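Local structure of possible substrate binding protein of ABC transporter system (Rhodopseudomonas palustris, 3N0X) at residues 141-146 / 197-202; 188-193 / 225-230; 204-209 / 230-235. The protein probably binds branched-chain amino acids or related ligands outside the cytoplasmic membrane and presents them to an ABC importer. All blocks are in the same frame, centred on the assembly; numbering follows the deposited sequence.

Contact 1. Residues 141-146 / 197-202; sequences GVTIAT and KDKPGK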
loop_
_atom_site.group_PDB
_atom_site.type_symbol
_atom_site.label_atom_id
_atom_site.label_comp_id
_atom_site.label_asym_id
_atom_site.label_seq_id
_atom_site.Cartn_x
_atom_site.Cartn_y
_atom_site.Cartn_z
ATOM N N GLY A 141 -5.863 -3.702 -27.691
ATOM C CA GLY A 141 -5.605 -5.115 -28.020
ATOM C C GLY A 141 -5.658 -6.098 -26.850
ATOM O O GLY A 141 -5.262 -7.269 -26.994
ATOM N N VAL A 142 -6.135 -5.622 -25.705
ATOM C CA VAL A 142 -6.274 -6.442 -24.505
ATOM C C VAL A 142 -7.745 -6.509 -24.070
ATOM O O VAL A 142 -8.437 -5.486 -24.045
ATOM C CB VAL A 142 -5.457 -5.844 -23.354
ATOM C CG1 VAL A 142 -5.704 -6.600 -22.039
ATOM C CG2 VAL A 142 -3.948 -5.828 -23.696
ATOM N N THR A 143 -8.203 -7.723 -23.721
ATOM C CA THR A 143 -9.521 -7.936 -23.126
ATOM C C THR A 143 -9.300 -8.584 -21.774
ATOM O O THR A 143 -8.517 -9.529 -21.675
ATOM C CB THR A 143 -10.411 -8.837 -24.004
ATOM O OG1 THR A 143 -10.474 -8.244 -25.324
ATOM C CG2 THR A 143 -11.848 -8.967 -23.424
ATOM N N ILE A 144 -10.020 -8.083 -20.759
ATOM C CA ILE A 144 -9.874 -8.493 -19.389
ATOM C C ILE A 144 -11.205 -9.025 -18.847
ATOM O O ILE A 144 -12.280 -8.524 -19.176
ATOM C CB ILE A 144 -9.377 -7.313 -18.534
ATOM C CG1 ILE A 144 -7.943 -7.003 -18.970
ATOM C CG2 ILE A 144 -9.407 -7.642 -17.029
ATOM C CD1 ILE A 144 -7.472 -5.688 -18.616
ATOM N N ALA A 145 -11.129 -10.095 -18.041
ATOM C CA ALA A 145 -12.218 -10.500 -17.176
ATOM C C ALA A 145 -11.698 -10.420 -15.757
ATOM O O ALA A 145 -10.535 -10.807 -15.488
ATOM C CB ALA A 145 -12.654 -11.965 -17.453
ATOM N N THR A 146 -12.542 -10.002 -14.826
ATOM C CA THR A 146 -12.095 -9.883 -13.445
ATOM C C THR A 146 -12.732 -10.953 -12.546
ATOM O O THR A 146 -13.854 -11.379 -12.754
ATOM C CB THR A 146 -12.396 -8.469 -12.859
ATOM O OG1 THR A 146 -13.803 -8.202 -12.897
ATOM C CG2 THR A 146 -11.610 -7.318 -13.645
ATOM N N LYS A 197 -12.203 -16.912 -24.328
ATOM C CA LYS A 197 -11.509 -17.804 -25.239
ATOM C C LYS A 197 -11.650 -17.498 -26.728
ATOM O O LYS A 197 -10.780 -17.890 -27.504
ATOM C CB LYS A 197 -11.882 -19.260 -24.989
ATOM C CG LYS A 197 -13.340 -19.598 -25.298
ATOM C CD LYS A 197 -13.589 -21.019 -24.930
ATOM C CE LYS A 197 -15.047 -21.370 -25.082
ATOM N NZ LYS A 197 -15.245 -22.806 -24.609
ATOM N N ASP A 198 -12.734 -16.840 -27.120
ATOM C CA ASP A 198 -12.951 -16.550 -28.535
ATOM C C ASP A 198 -12.560 -15.128 -28.927
ATOM O O ASP A 198 -12.721 -14.762 -30.088
ATOM C CB ASP A 198 -14.400 -16.831 -28.921
ATOM C CG ASP A 198 -14.738 -18.309 -28.889
ATOM O OD1 ASP A 198 -13.851 -19.165 -29.167
ATOM O OD2 ASP A 198 -15.916 -18.638 -28.593
ATOM N N LYS A 199 -11.981 -14.363 -28.004
ATOM C CA LYS A 199 -11.628 -12.981 -28.285
ATOM C C LYS A 199 -10.326 -12.938 -29.071
ATOM O O LYS A 199 -9.422 -13.784 -28.871
ATOM C CB LYS A 199 -11.406 -12.207 -26.973
ATOM C CG LYS A 199 -12.586 -12.144 -26.010
ATOM C CD LYS A 199 -13.743 -11.318 -26.482
ATOM C CE LYS A 199 -14.900 -11.412 -25.462
ATOM N NZ LYS A 199 -16.171 -10.824 -25.959
ATOM N N PRO A 200 -10.197 -11.953 -29.957
ATOM C CA PRO A 200 -8.905 -11.785 -30.602
ATOM C C PRO A 200 -7.945 -11.075 -29.636
ATOM O O PRO A 200 -8.369 -10.661 -28.543
ATOM C CB PRO A 200 -9.228 -10.851 -31.761
ATOM C CG PRO A 200 -10.293 -9.955 -31.202
ATOM C CD PRO A 200 -11.113 -10.837 -30.254
ATOM N N GLY A 201 -6.674 -10.944 -30.004
ATOM C CA GLY A 201 -5.725 -10.202 -29.171
ATOM C C GLY A 201 -5.304 -10.930 -27.907
ATOM O O GLY A 201 -5.287 -12.173 -27.858
ATOM N N LYS A 202 -4.898 -10.154 -26.898
ATOM C CA LYS A 202 -4.459 -10.710 -25.635
ATOM C C LYS A 202 -5.626 -10.766 -24.673
ATOM O O LYS A 202 -6.445 -9.846 -24.637
ATOM C CB LYS A 202 -3.355 -9.830 -25.042
ATOM C CG LYS A 202 -2.738 -10.347 -23.747
ATOM C CD LYS A 202 -1.545 -9.483 -23.208
ATOM C CE LYS A 202 -0.319 -9.682 -24.057
ATOM N NZ LYS A 202 0.884 -9.107 -23.364
HETATM O O HOH W 1 -8.235 -8.809 -26.646
#

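Contact 2. Residues 188-193 / 225-230; sequences VGQRLF and KRYGIE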
loop_
_atom_site.group_PDB
_atom_site.type_symbol
_atom_site.label_atom_id
_atom_site.label_comp_id
_atom_site.label_asym_id
_atom_site.label_seq_id
_atom_site.Cartn_x
_atom_site.Cartn_y
_atom_site.Cartn_z
ATOM N N VAL A 188 -16.520 -21.052 -11.715
ATOM C CA VAL A 188 -16.222 -19.651 -12.055
ATOM C C VAL A 188 -15.061 -19.575 -13.085
ATOM O O VAL A 188 -15.084 -18.738 -13.983
ATOM C CB VAL A 188 -15.973 -18.756 -10.817
ATOM C CG1 VAL A 188 -14.685 -19.070 -10.109
ATOM C CG2 VAL A 188 -15.938 -17.245 -11.226
ATOM N N GLY A 189 -14.073 -20.464 -12.939
ATOM C CA GLY A 189 -12.927 -20.530 -13.847
ATOM C C GLY A 189 -13.404 -20.773 -15.263
ATOM O O GLY A 189 -12.975 -20.089 -16.192
ATOM N N GLN A 190 -14.293 -21.743 -15.428
ATOM C CA GLN A 190 -14.843 -22.037 -16.743
ATOM C C GLN A 190 -15.638 -20.861 -17.326
ATOM O O GLN A 190 -15.523 -20.573 -18.520
ATOM C CB GLN A 190 -15.639 -23.347 -16.762
ATOM C CG GLN A 190 -15.809 -23.855 -18.186
ATOM C CD GLN A 190 -14.485 -24.241 -18.856
ATOM O OE1 GLN A 190 -13.664 -24.953 -18.285
ATOM N NE2 GLN A 190 -14.271 -23.734 -20.074
ATOM N N ARG A 191 -16.393 -20.152 -16.486
ATOM C CA ARG A 191 -17.116 -18.973 -16.969
ATOM C C ARG A 191 -16.140 -17.919 -17.471
ATOM O O ARG A 191 -16.368 -17.275 -18.509
ATOM C CB ARG A 191 -18.042 -18.385 -15.897
ATOM C CG ARG A 191 -19.185 -19.349 -15.494
ATOM C CD ARG A 191 -20.297 -18.599 -14.789
ATOM N NE ARG A 191 -19.899 -17.995 -13.517
ATOM C CZ ARG A 191 -19.895 -18.639 -12.350
ATOM N NH1 ARG A 191 -20.231 -19.926 -12.304
ATOM N NH2 ARG A 191 -19.538 -18.013 -11.232
ATOM N N LEU A 192 -15.069 -17.708 -16.713
ATOM C CA LEU A 192 -14.044 -16.741 -17.112
ATOM C C LEU A 192 -13.373 -17.153 -18.409
ATOM O O LEU A 192 -13.193 -16.338 -19.322
ATOM C CB LEU A 192 -13.014 -16.570 -15.982
ATOM C CG LEU A 192 -13.521 -15.902 -14.701
ATOM C CD1 LEU A 192 -12.562 -16.198 -13.565
ATOM C CD2 LEU A 192 -13.684 -14.385 -14.881
ATOM N N PHE A 193 -13.012 -18.422 -18.508
ATOM C CA PHE A 193 -12.385 -18.910 -19.743
ATOM C C PHE A 193 -13.347 -18.774 -20.915
ATOM O O PHE A 193 -12.955 -18.309 -22.003
ATOM C CB PHE A 193 -11.980 -20.381 -19.633
ATOM C CG PHE A 193 -10.949 -20.675 -18.603
ATOM C CD1 PHE A 193 -10.146 -19.707 -18.058
ATOM C CD2 PHE A 193 -10.759 -21.985 -18.190
ATOM C CE1 PHE A 193 -9.193 -20.010 -17.120
ATOM C CE2 PHE A 193 -9.795 -22.285 -17.239
ATOM C CZ PHE A 193 -9.012 -21.308 -16.714
ATOM N N LYS A 225 -3.577 -21.150 -20.395
ATOM C CA LYS A 225 -2.807 -20.983 -21.618
ATOM C C LYS A 225 -3.395 -21.758 -22.786
ATOM O O LYS A 225 -3.238 -21.337 -23.941
ATOM C CB LYS A 225 -1.331 -21.342 -21.411
ATOM C CG LYS A 225 -0.412 -21.040 -22.610
ATOM N N ARG A 226 -4.119 -22.852 -22.518
ATOM C CA ARG A 226 -4.720 -23.606 -23.616
ATOM C C ARG A 226 -5.800 -22.803 -24.356
ATOM O O ARG A 226 -6.125 -23.092 -25.517
ATOM C CB ARG A 226 -5.268 -24.939 -23.126
ATOM C CG ARG A 226 -6.497 -24.804 -22.326
ATOM C CD ARG A 226 -6.842 -26.075 -21.585
ATOM N NE ARG A 226 -7.680 -25.784 -20.425
ATOM C CZ ARG A 226 -8.988 -26.059 -20.312
ATOM N NH1 ARG A 226 -9.673 -26.643 -21.305
ATOM N NH2 ARG A 226 -9.622 -25.741 -19.177
ATOM N N TYR A 227 -6.329 -21.767 -23.699
ATOM C CA TYR A 227 -7.266 -20.840 -24.338
ATOM C C TYR A 227 -6.611 -19.524 -24.743
ATOM O O TYR A 227 -7.302 -18.595 -25.155
ATOM C CB TYR A 227 -8.366 -20.485 -23.371
ATOM C CG TYR A 227 -9.250 -21.629 -23.003
ATOM C CD1 TYR A 227 -10.072 -22.200 -23.943
ATOM C CD2 TYR A 227 -9.294 -22.101 -21.716
ATOM C CE1 TYR A 227 -10.919 -23.234 -23.617
ATOM C CE2 TYR A 227 -10.161 -23.117 -21.377
ATOM C CZ TYR A 227 -10.959 -23.675 -22.348
ATOM O OH TYR A 227 -11.808 -24.702 -22.015
ATOM N N GLY A 228 -5.293 -19.439 -24.612
ATOM C CA GLY A 228 -4.557 -18.223 -24.830
ATOM C C GLY A 228 -4.900 -17.142 -23.817
ATOM O O GLY A 228 -4.898 -15.955 -24.145
ATOM N N ILE A 229 -5.160 -17.544 -22.578
ATOM C CA ILE A 229 -5.461 -16.607 -21.495
ATOM C C ILE A 229 -4.312 -16.546 -20.503
ATOM O O ILE A 229 -3.760 -17.603 -20.129
ATOM C CB ILE A 229 -6.765 -17.028 -20.776
ATOM C CG1 ILE A 229 -7.937 -17.017 -21.731
ATOM C CG2 ILE A 229 -7.058 -16.136 -19.553
ATOM C CD1 ILE A 229 -9.210 -17.745 -21.207
ATOM N N GLU A 230 -3.975 -15.330 -20.071
ATOM C CA GLU A 230 -2.956 -15.044 -19.059
ATOM C C GLU A 230 -3.651 -14.698 -17.767
ATOM O O GLU A 230 -4.742 -14.127 -17.798
ATOM C CB GLU A 230 -2.168 -13.766 -19.426
ATOM C CG GLU A 230 -1.125 -13.894 -20.483
ATOM C CD GLU A 230 -0.245 -12.655 -20.525
ATOM O OE1 GLU A 230 0.359 -12.314 -19.470
ATOM O OE2 GLU A 230 -0.182 -12.017 -21.603
#

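Contact 3. Residues 204-209 / 230-235; sequences IIWVIW and ELSTGG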
loop_
_atom_site.group_PDB
_atom_site.type_symbol
_atom_site.label_atom_id
_atom_site.label_comp_id
_atom_site.label_asym_id
_atom_site.label_seq_id
_atom_site.Cartn_x
_atom_site.Cartn_y
_atom_site.Cartn_z
ATOM N N ILE A 204 -6.723 -11.603 -20.586
ATOM C CA ILE A 204 -6.193 -11.617 -19.223
ATOM C C ILE A 204 -7.331 -11.744 -18.213
ATOM O O ILE A 204 -8.344 -11.044 -18.346
ATOM C CB ILE A 204 -5.418 -10.333 -18.898
ATOM C CG1 ILE A 204 -4.327 -10.038 -19.954
ATOM C CG2 ILE A 204 -4.773 -10.428 -17.477
ATOM C CD1 ILE A 204 -3.603 -8.670 -19.750
ATOM N N ILE A 205 -7.177 -12.632 -17.245
ATOM C CA ILE A 205 -8.049 -12.685 -16.060
ATOM C C ILE A 205 -7.265 -11.935 -14.996
ATOM O O ILE A 205 -6.157 -12.370 -14.625
ATOM C CB ILE A 205 -8.359 -14.133 -15.584
ATOM C CG1 ILE A 205 -9.163 -14.874 -16.670
ATOM C CG2 ILE A 205 -9.065 -14.096 -14.233
ATOM C CD1 ILE A 205 -9.244 -16.372 -16.432
ATOM N N TRP A 206 -7.835 -10.850 -14.470
ATOM C CA TRP A 206 -7.221 -10.091 -13.376
ATOM C C TRP A 206 -7.962 -10.446 -12.090
ATOM O O TRP A 206 -9.192 -10.352 -12.020
ATOM C CB TRP A 206 -7.230 -8.571 -13.641
ATOM C CG TRP A 206 -6.528 -7.829 -12.576
ATOM C CD1 TRP A 206 -5.185 -7.732 -12.433
ATOM C CD2 TRP A 206 -7.096 -7.076 -11.493
ATOM N NE1 TRP A 206 -4.865 -6.976 -11.326
ATOM C CE2 TRP A 206 -6.012 -6.547 -10.729
ATOM C CE3 TRP A 206 -8.401 -6.784 -11.092
ATOM C CZ2 TRP A 206 -6.209 -5.752 -9.595
ATOM C CZ3 TRP A 206 -8.586 -5.982 -9.947
ATOM C CH2 TRP A 206 -7.489 -5.477 -9.226
ATOM N N VAL A 207 -7.202 -10.862 -11.082
ATOM C CA VAL A 207 -7.756 -11.292 -9.814
ATOM C C VAL A 207 -7.449 -10.260 -8.721
ATOM O O VAL A 207 -6.316 -9.717 -8.625
ATOM C CB VAL A 207 -7.176 -12.642 -9.430
ATOM C CG1 VAL A 207 -7.793 -13.163 -8.101
ATOM C CG2 VAL A 207 -7.431 -13.684 -10.543
ATOM N N ILE A 208 -8.451 -10.003 -7.884
ATOM C CA ILE A 208 -8.256 -9.244 -6.668
ATOM C C ILE A 208 -8.777 -10.176 -5.561
ATOM O O ILE A 208 -9.904 -10.675 -5.635
ATOM C CB ILE A 208 -8.929 -7.844 -6.655
ATOM C CG1 ILE A 208 -8.754 -7.187 -5.279
ATOM C CG2 ILE A 208 -10.403 -7.940 -7.033
ATOM C CD1 ILE A 208 -9.229 -5.738 -5.202
ATOM N N TRP A 209 -7.962 -10.403 -4.546
ATOM C CA TRP A 209 -8.323 -11.387 -3.518
ATOM C C TRP A 209 -7.612 -11.031 -2.204
ATOM O O TRP A 209 -6.430 -10.688 -2.207
ATOM C CB TRP A 209 -7.918 -12.800 -3.959
ATOM C CG TRP A 209 -8.712 -13.883 -3.329
ATOM C CD1 TRP A 209 -8.418 -14.577 -2.183
ATOM C CD2 TRP A 209 -9.960 -14.409 -3.798
ATOM N NE1 TRP A 209 -9.389 -15.518 -1.936
ATOM C CE2 TRP A 209 -10.352 -15.441 -2.905
ATOM C CE3 TRP A 209 -10.768 -14.144 -4.907
ATOM C CZ2 TRP A 209 -11.520 -16.155 -3.073
ATOM C CZ3 TRP A 209 -11.907 -14.860 -5.080
ATOM C CH2 TRP A 209 -12.297 -15.855 -4.158
ATOM N N GLU A 230 -3.975 -15.330 -20.071
ATOM C CA GLU A 230 -2.956 -15.044 -19.059
ATOM C C GLU A 230 -3.651 -14.698 -17.767
ATOM O O GLU A 230 -4.742 -14.127 -17.798
ATOM C CB GLU A 230 -2.168 -13.766 -19.426
ATOM C CG GLU A 230 -1.125 -13.894 -20.483
ATOM C CD GLU A 230 -0.245 -12.655 -20.525
ATOM O OE1 GLU A 230 0.359 -12.314 -19.470
ATOM O OE2 GLU A 230 -0.182 -12.017 -21.603
ATOM N N LEU A 231 -3.034 -15.010 -16.636
ATOM C CA LEU A 231 -3.524 -14.569 -15.338
ATOM C C LEU A 231 -2.724 -13.370 -14.891
ATOM O O LEU A 231 -1.569 -13.212 -15.278
ATOM C CB LEU A 231 -3.350 -15.655 -14.286
ATOM C CG LEU A 231 -4.030 -17.008 -14.511
ATOM C CD1 LEU A 231 -3.788 -17.943 -13.281
ATOM C CD2 LEU A 231 -5.537 -16.870 -14.856
ATOM N N SER A 232 -3.358 -12.494 -14.127
ATOM C CA SER A 232 -2.740 -11.290 -13.587
ATOM C C SER A 232 -3.297 -11.007 -12.208
ATOM O O SER A 232 -4.459 -11.269 -11.919
ATOM C CB SER A 232 -2.961 -10.090 -14.530
ATOM O OG SER A 232 -2.422 -8.841 -14.064
ATOM N N THR A 233 -2.453 -10.468 -11.330
ATOM C CA THR A 233 -2.904 -9.993 -10.042
ATOM C C THR A 233 -1.881 -8.960 -9.536
ATOM O O THR A 233 -0.761 -8.815 -10.099
ATOM C CB THR A 233 -3.116 -11.150 -9.051
ATOM O OG1 THR A 233 -3.863 -10.705 -7.921
ATOM C CG2 THR A 233 -1.759 -11.745 -8.609
ATOM N N GLY A 234 -2.228 -8.258 -8.469
ATOM C CA GLY A 234 -1.292 -7.302 -7.861
ATOM C C GLY A 234 -0.126 -7.968 -7.151
ATOM O O GLY A 234 -0.130 -9.173 -6.867
ATOM N N GLY A 235 0.850 -7.147 -6.797
ATOM C CA GLY A 235 2.018 -7.627 -6.067
ATOM C C GLY A 235 1.686 -7.876 -4.620
ATOM O O GLY A 235 0.537 -7.716 -4.189
HETATM O O HOH W 2 -4.904 -7.687 -7.200
#

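Contact 1. Residues 141-146 / 197-202
K202 and T143 bury the most surface here, and their backbones do most of the joining. The amide N of K202 donates to G141 O at 2.9 Å with an N-H...O angle of 167°. T143 N then returns a bond of 2.9 Å to K202 O at 165°. Because both bonds run to the neighbours of V142, K202 is bridged to V142 in parallel fashion, at the very start of strands 142-149 and 202-207. V142 CA adds a CA-H...O contact to K202 O.

The side chains contribute less. K202 sets its CB 3.7 Å from G141 O, and the rest of the chain leads away, its NZ forming a long, weak ion pair with E230. T143 divides its two branches: with chi1 at -55°, OG1 stands beside the backbone N, while CG2 is anti to that N and meets K199 CG at 4.2 Å, the two side chains crossing at about a right angle. OG1 is hydrogen-bonded to a water at 2.7 Å. That same water lies within hydrogen-bonding distance of P200 O and K202 O and donates toward them, although more acceptors surround it than it has protons, so these bonds are probably shared.

Both glycines follow from the backbone path. A CB on G201 would fall 2.6 Å from G141 O, a clash, and at the positive phi of G141 a CB would be jammed against the preceding carbonyl.

This is a polar join at the surface, where two inner strands of the parallel sheet begin side by side. Direct backbone bonds fix the register, K202 O receives the amide of T143, a shared proton from the water and the CA-H of V142, and the water completes the link between T143 and the loop before strand 202-207.

Contact 2. Residues 188-193 / 225-230
F193 and Y227 come nearest across the contact, CA to CA 7.1 Å, where helix 186-196 passes the 3-10 turn 225-227 and the start of the following strand. With chi1 at -63°, F193 CG lies anti to its carbonyl carbon and the ring reaches the turn. F193 CD2 meets Y227 CE2 at 3.4 Å, and the ring centroids are 5.3 Å apart with planes at 43°, an oblique pairing that is neither a stack nor edge-to-face. One face of the F193 ring lies under G189 O of its own helix, while I229 CD1 touches F193 CA at 3.7 Å and F193 CD1 at 3.8 Å. Beside the ring pair, Q190 NE2 donates a 3.3 Å bond to Y227 OH, at 165° and nearly in the amide plane; its stronger partner is D194, one helical turn on. An alanine in place of Y227 would probably open a gap beside the F193 ring and leave Q190 NE2 with D194 but without the hydroxyl. On the sheet side, F193 and I229 both pack on I205 of strand 202-207 and also on P224, so the helix covers the sheet while the turn leads into strand 229-233.

Contact 3. Residues 204-209 / 230-235
W206 turns the edge of its indole to S232: OG lies in the ring plane, 3.4 Å from CD1. The indole also stacks on the ring of F161 in helix 152-165, and its NE1 bonds to N133, while S232 OG is engaged with the carbonyl of E251. Beside it, I204 CG2 is pressed to 3.5 Å from S232 CB, tighter than usual carbon packing. On the other face of the sheet, I205 and L231 lie side by side, CB to CD2 at 4.0 Å.

The strands run parallel, with axes at 25°. I205 N bonds to E230 O, S232 N returns to I205 O, and V207 N takes S232 O. Further on, G234 N stays 4.3 Å from V207 O, and T233 OG1 donates to that O at 2.7 Å, from 44° out of the carbonyl plane. A water links the two strands here, donating to V207 O at 2.9 Å and accepting from G234 N at 3.0 Å.

The chemistry thus changes along this beta-alpha-beta unit. Regular amide pairing fixes the register first, then a hydroxyl and a water bond to the carbonyl of V207.

Overall arrangement
From the N terminus, the first segment is 141-146, and contact 1 closes its loop at 197-202, after two helices and strand 171-178. Before that closure the chain has passed 188-193, which pairs only later with 225-230, so contact 2 crosses contact 1. Contact 3 opens at 204-209, after contact 1 has closed, and ends at 230-235; it therefore follows contact 1 in series, crosses contact 2 and shares E230 with it. No contact nests within another. Contacts 1 and 3 build neighbouring strand pairs of one parallel four-stranded sheet, joined where A145 and W206 meet through their backbones. Contact 2 fixes helix 186-196 over that sheet, with I205 packing against both L192 and F193.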